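HTH-type transcriptional regulator ascG (Escherichia coli, PDB 3BRQ) represses the asc operon of Escherichia coli as a sequence-specific DNA-binding transcription factor of the LacI family. Local coordinates at residues D122-S127 with Y161-A166; N129-L134 with A203-N208. All coordinates share one frame; numbering follows the deposited sequence.

In the fold
Both contacts use helix 123-136, in the lobe built on the mixed sheet. In contact 1 its first turn meets helix 152-167. In contact 2 its next turns lie on strand 203-206 of that sheet. The centres of the two contacts are about 9 Å apart, and both lie on the same side of the chain's centre. They also touch directly. Ala-164 CB of contact 1 packs on Val-131 CG1 of contact 2 at 3.5 Å, and Tyr-161 CD1 reaches Val-131 CG2 at 3.9 Å. Val-131 therefore touches both elements, CG1 and CG2 meeting the neighbouring helix and CG2 also the strand. Together the contacts tie helix 123-136 to a neighbouring helix and to the sheet.

Contact 1: D122-S127 with Y161-A166; sequences DHKQTS and YKDALA
Ser-127 and Tyr-161 have the nearest CA atoms across the two segments, 6.0 Å apart. The CB of Ser-127 points at the other helix. Its OG stands 3.5 Å from Tyr-161 N. This approach is not a hydrogen bond. The hydroxyl is bonded instead to Arg-157 O, one turn earlier on helix 152-167.

Lys-124 spans the wider gap nearby. Its CB does not face the partner helix. With CG turned anti to the backbone N (chi1 -174°), CD and CE carry the extended chain across to Asp-163. The side chain also touches Glu-156 and Ala-159 of helix 152-167. At the tip, NZ comes to 4.2 Å from Asp-163 OD2, and the two side chains cross at about a right angle. This is too long for a salt bridge, but the opposite charges probably attract. The same OD2 has a weak hydrogen bond from Gln-167 NE2.

The Tyr-161 ring leads away from Ser-127, stacks with Phe-144, and bonds through OH to Ile-142 O. Leu-165 CG sits over one ring face, toward the rim.

Asp-122 is the N-cap of helix 123-136. Its OD1 accepts from Gln-125 N at 3.0 Å, from above the carboxylate plane. The two neighbouring helices pack side by side on one face of the lobe's sheet, as in the periplasmic-binding-protein-like lobes of LacI-family repressors.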
loop_
_atom_site.group_PDB
_atom_site.type_symbol
_atom_site.label_atom_id
_atom_site.label_comp_id
_atom_site.label_asym_id
_atom_site.label_seq_id
_atom_site.Cartn_x
_atom_site.Cartn_y
_atom_site.Cartn_z
ATOM N N ASP B 122 8.671 -6.862 18.471
ATOM C CA ASP B 122 10.120 -6.939 18.622
ATOM C C ASP B 122 10.685 -7.331 17.258
ATOM O O ASP B 122 10.912 -8.485 17.016
ATOM C CB ASP B 122 10.510 -7.976 19.689
ATOM C CG ASP B 122 11.966 -7.876 20.074
ATOM O OD1 ASP B 122 12.793 -7.390 19.266
ATOM O OD2 ASP B 122 12.294 -8.290 21.205
ATOM N N HIS B 123 10.845 -6.358 16.357
ATOM C CA HIS B 123 11.433 -6.562 15.019
ATOM C C HIS B 123 12.832 -7.153 15.051
ATOM O O HIS B 123 13.210 -7.998 14.226
ATOM C CB HIS B 123 11.524 -5.226 14.270
ATOM C CG HIS B 123 10.199 -4.593 13.983
ATOM N ND1 HIS B 123 9.207 -5.229 13.258
ATOM C CD2 HIS B 123 9.715 -3.365 14.297
ATOM C CE1 HIS B 123 8.177 -4.414 13.135
ATOM N NE2 HIS B 123 8.460 -3.279 13.756
ATOM N N LYS B 124 13.644 -6.694 15.986
ATOM C CA LYS B 124 14.928 -7.329 16.145
ATOM C C LYS B 124 14.821 -8.852 16.350
ATOM O O LYS B 124 15.452 -9.640 15.615
ATOM C CB LYS B 124 15.728 -6.665 17.246
ATOM C CG LYS B 124 17.129 -7.226 17.331
ATOM C CD LYS B 124 17.785 -6.728 18.608
ATOM C CE LYS B 124 19.252 -6.789 18.383
ATOM N NZ LYS B 124 20.100 -6.979 19.605
ATOM N N GLN B 125 13.999 -9.268 17.302
ATOM C CA GLN B 125 13.806 -10.700 17.559
ATOM C C GLN B 125 13.274 -11.451 16.355
ATOM O O GLN B 125 13.782 -12.550 16.040
ATOM C CB GLN B 125 12.859 -10.944 18.742
ATOM C CG GLN B 125 12.869 -12.424 19.261
ATOM C CD GLN B 125 14.235 -12.877 19.783
ATOM O OE1 GLN B 125 14.857 -12.179 20.585
ATOM N NE2 GLN B 125 14.715 -14.040 19.316
ATOM N N THR B 126 12.299 -10.849 15.648
ATOM C CA THR B 126 11.748 -11.523 14.454
ATOM C C THR B 126 12.824 -11.742 13.447
ATOM O O THR B 126 12.831 -12.761 12.764
ATOM C CB THR B 126 10.646 -10.720 13.785
ATOM O OG1 THR B 126 11.211 -9.497 13.294
ATOM C CG2 THR B 126 9.597 -10.359 14.791
ATOM N N SER B 127 13.747 -10.772 13.312
ATOM C CA SER B 127 14.789 -10.947 12.311
ATOM C C SER B 127 15.751 -12.025 12.787
ATOM O O SER B 127 16.134 -12.921 12.016
ATOM C CB SER B 127 15.515 -9.622 12.079
ATOM O OG SER B 127 16.476 -9.763 11.064
ATOM N N TYR B 161 19.758 -9.637 12.380
ATOM C CA TYR B 161 20.714 -10.329 11.539
ATOM C C TYR B 161 22.134 -10.418 12.174
ATOM O O TYR B 161 22.686 -11.503 12.235
ATOM C CB TYR B 161 20.747 -9.652 10.170
ATOM C CG TYR B 161 21.879 -10.079 9.253
ATOM C CD1 TYR B 161 21.815 -11.288 8.540
ATOM C CD2 TYR B 161 22.998 -9.269 9.079
ATOM C CE1 TYR B 161 22.858 -11.671 7.665
ATOM C CE2 TYR B 161 24.037 -9.633 8.195
ATOM C CZ TYR B 161 23.971 -10.835 7.520
ATOM O OH TYR B 161 24.979 -11.200 6.648
ATOM N N LYS B 162 22.759 -9.317 12.550
ATOM C CA LYS B 162 24.136 -9.392 13.084
ATOM C C LYS B 162 24.153 -10.239 14.362
ATOM O O LYS B 162 25.083 -11.043 14.574
ATOM C CB LYS B 162 24.672 -7.986 13.405
ATOM C CG LYS B 162 24.777 -7.090 12.133
ATOM C CD LYS B 162 25.180 -5.674 12.492
ATOM C CE LYS B 162 25.823 -4.915 11.317
ATOM N NZ LYS B 162 25.907 -3.442 11.679
ATOM N N ASP B 163 23.130 -10.078 15.207
ATOM C CA ASP B 163 23.085 -10.878 16.484
ATOM C C ASP B 163 22.962 -12.383 16.232
ATOM O O ASP B 163 23.609 -13.164 16.916
ATOM C CB ASP B 163 21.974 -10.379 17.415
ATOM C CG ASP B 163 22.110 -10.910 18.893
ATOM O OD1 ASP B 163 23.240 -11.143 19.418
ATOM O OD2 ASP B 163 21.051 -11.048 19.539
ATOM N N ALA B 164 22.109 -12.787 15.285
ATOM C CA ALA B 164 21.967 -14.188 14.888
ATOM C C ALA B 164 23.265 -14.799 14.359
ATOM O O ALA B 164 23.644 -15.902 14.795
ATOM C CB ALA B 164 20.796 -14.375 13.868
ATOM N N LEU B 165 23.987 -14.080 13.491
ATOM C CA LEU B 165 25.321 -14.542 13.109
ATOM C C LEU B 165 26.257 -14.680 14.320
ATOM O O LEU B 165 26.912 -15.706 14.492
ATOM C CB LEU B 165 26.003 -13.577 12.151
ATOM C CG LEU B 165 25.387 -13.238 10.812
ATOM C CD1 LEU B 165 26.440 -12.584 9.906
ATOM C CD2 LEU B 165 24.753 -14.447 10.169
ATOM N N ALA B 166 26.345 -13.642 15.126
ATOM C CA ALA B 166 27.387 -13.635 16.186
ATOM C C ALA B 166 27.092 -14.766 17.221
ATOM O O ALA B 166 28.025 -15.497 17.662
ATOM C CB ALA B 166 27.439 -12.283 16.873
#

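Contact 2: N129-L134 with A203-N208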
loop_
_atom_site.group_PDB
_atom_site.type_symbol
_atom_site.label_atom_id
_atom_site.label_comp_id
_atom_site.label_asym_id
_atom_site.label_seq_id
_atom_site.Cartn_x
_atom_site.Cartn_y
_atom_site.Cartn_z
ATOM N N ASN B 129 15.109 -14.434 14.608
ATOM C CA ASN B 129 14.436 -15.740 14.421
ATOM C C ASN B 129 14.461 -16.265 13.010
ATOM O O ASN B 129 14.670 -17.446 12.822
ATOM C CB ASN B 129 12.974 -15.701 14.868
ATOM C CG ASN B 129 12.817 -15.578 16.328
ATOM O OD1 ASN B 129 13.760 -15.725 17.122
ATOM N ND2 ASN B 129 11.611 -15.273 16.711
ATOM N N ALA B 130 14.253 -15.394 12.020
ATOM C CA ALA B 130 14.297 -15.803 10.595
ATOM C C ALA B 130 15.725 -16.210 10.171
ATOM O O ALA B 130 15.948 -17.273 9.607
ATOM C CB ALA B 130 13.714 -14.669 9.699
ATOM N N VAL B 131 16.712 -15.407 10.547
ATOM C CA VAL B 131 18.099 -15.728 10.286
ATOM C C VAL B 131 18.534 -17.038 11.000
ATOM O O VAL B 131 19.217 -17.879 10.382
ATOM C CB VAL B 131 19.054 -14.533 10.623
ATOM C CG1 VAL B 131 20.569 -14.901 10.421
ATOM C CG2 VAL B 131 18.668 -13.279 9.808
ATOM N N ALA B 132 18.141 -17.214 12.256
ATOM C CA ALA B 132 18.511 -18.417 13.042
ATOM C C ALA B 132 17.941 -19.669 12.392
ATOM O O ALA B 132 18.576 -20.725 12.398
ATOM C CB ALA B 132 18.042 -18.308 14.493
ATOM N N GLU B 133 16.773 -19.526 11.793
ATOM C CA GLU B 133 16.139 -20.603 11.060
ATOM C C GLU B 133 16.940 -20.986 9.826
ATOM O O GLU B 133 17.079 -22.185 9.511
ATOM C CB GLU B 133 14.731 -20.204 10.667
ATOM C CG GLU B 133 13.955 -21.342 9.970
ATOM C CD GLU B 133 12.454 -21.222 10.068
ATOM O OE1 GLU B 133 11.762 -21.909 9.261
ATOM O OE2 GLU B 133 11.953 -20.472 10.947
ATOM N N LEU B 134 17.482 -19.977 9.126
ATOM C CA LEU B 134 18.357 -20.251 8.016
ATOM C C LEU B 134 19.594 -20.950 8.500
ATOM O O LEU B 134 19.974 -21.959 7.903
ATOM C CB LEU B 134 18.739 -18.965 7.228
ATOM C CG LEU B 134 17.614 -18.234 6.526
ATOM C CD1 LEU B 134 18.066 -16.844 5.963
ATOM C CD2 LEU B 134 16.981 -19.050 5.422
ATOM N N ALA B 203 21.807 -17.883 1.001
ATOM C CA ALA B 203 20.504 -17.371 1.373
ATOM C C ALA B 203 20.572 -15.848 1.430
ATOM O O ALA B 203 21.632 -15.301 1.711
ATOM C CB ALA B 203 20.044 -17.973 2.749
ATOM N N LEU B 204 19.447 -15.192 1.141
ATOM C CA LEU B 204 19.335 -13.733 1.194
ATOM C C LEU B 204 18.117 -13.346 2.043
ATOM O O LEU B 204 16.969 -13.804 1.771
ATOM C CB LEU B 204 19.162 -13.127 -0.230
ATOM C CG LEU B 204 18.778 -11.628 -0.123
ATOM C CD1 LEU B 204 19.921 -10.765 -0.458
ATOM C CD2 LEU B 204 17.583 -11.274 -0.998
ATOM N N VAL B 205 18.347 -12.481 3.039
ATOM C CA VAL B 205 17.232 -11.940 3.864
ATOM C C VAL B 205 17.030 -10.504 3.413
ATOM O O VAL B 205 17.966 -9.705 3.536
ATOM C CB VAL B 205 17.556 -12.014 5.381
ATOM C CG1 VAL B 205 16.439 -11.387 6.222
ATOM C CG2 VAL B 205 17.751 -13.495 5.798
ATOM N N ALA B 206 15.854 -10.198 2.810
ATOM C CA ALA B 206 15.501 -8.823 2.416
ATOM C C ALA B 206 14.622 -8.242 3.495
ATOM O O ALA B 206 13.715 -8.905 3.957
ATOM C CB ALA B 206 14.725 -8.796 1.081
ATOM N N SER B 207 14.847 -6.968 3.840
ATOM C CA SER B 207 14.126 -6.336 4.922
ATOM C C SER B 207 12.670 -6.023 4.588
ATOM O O SER B 207 11.919 -5.689 5.503
ATOM C CB SER B 207 14.894 -5.114 5.467
ATOM O OG SER B 207 16.053 -5.553 6.170
ATOM N N ASN B 208 12.224 -6.174 3.319
ATOM C CA ASN B 208 10.780 -6.192 3.108
ATOM C C ASN B 208 10.446 -7.032 1.853
ATOM O O ASN B 208 11.323 -7.426 1.086
ATOM C CB ASN B 208 10.184 -4.763 3.023
ATOM C CG ASN B 208 10.550 -4.015 1.707
ATOM O OD1 ASN B 208 11.545 -4.302 1.075
ATOM N ND2 ASN B 208 9.752 -3.009 1.346
#
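Leu-134 CD1 presses on Val-205 CG2 at 3.4 Å, tighter than usual van der Waals contact. The same methyl also meets Ala-203 CB, at 3.9 Å. It thus touches two strand residues whose CB atoms both face the helix. Val-131 adds a second touch on Val-205. Their CG2 methyls meet at 4.1 Å, with the side chains at about a right angle. In Leu-134, CG is anti to the carbonyl carbon (chi1 -64°), and the chain then extends to carry CD1 to the strand.

Further out, the strand is fixed on both sides. Ala-203 and Val-205 bond by their backbones to strand 142-145, and Leu-204 bonds to strand 231-235. Leu-204 points its CB away from the helix. Leu-134 also touches Ile-233 and Leu-291. The axes of segments 129-134 and 203-206 run antiparallel (174°) and approach to 10.0 Å. This fits a helix covering one face of the mixed sheet, whose strands next to 203-206 are parallel to it.

All four touching residues are buried, and their side chains carry no polar group. The contact is consistent with attachment by close packing and the exclusion of water.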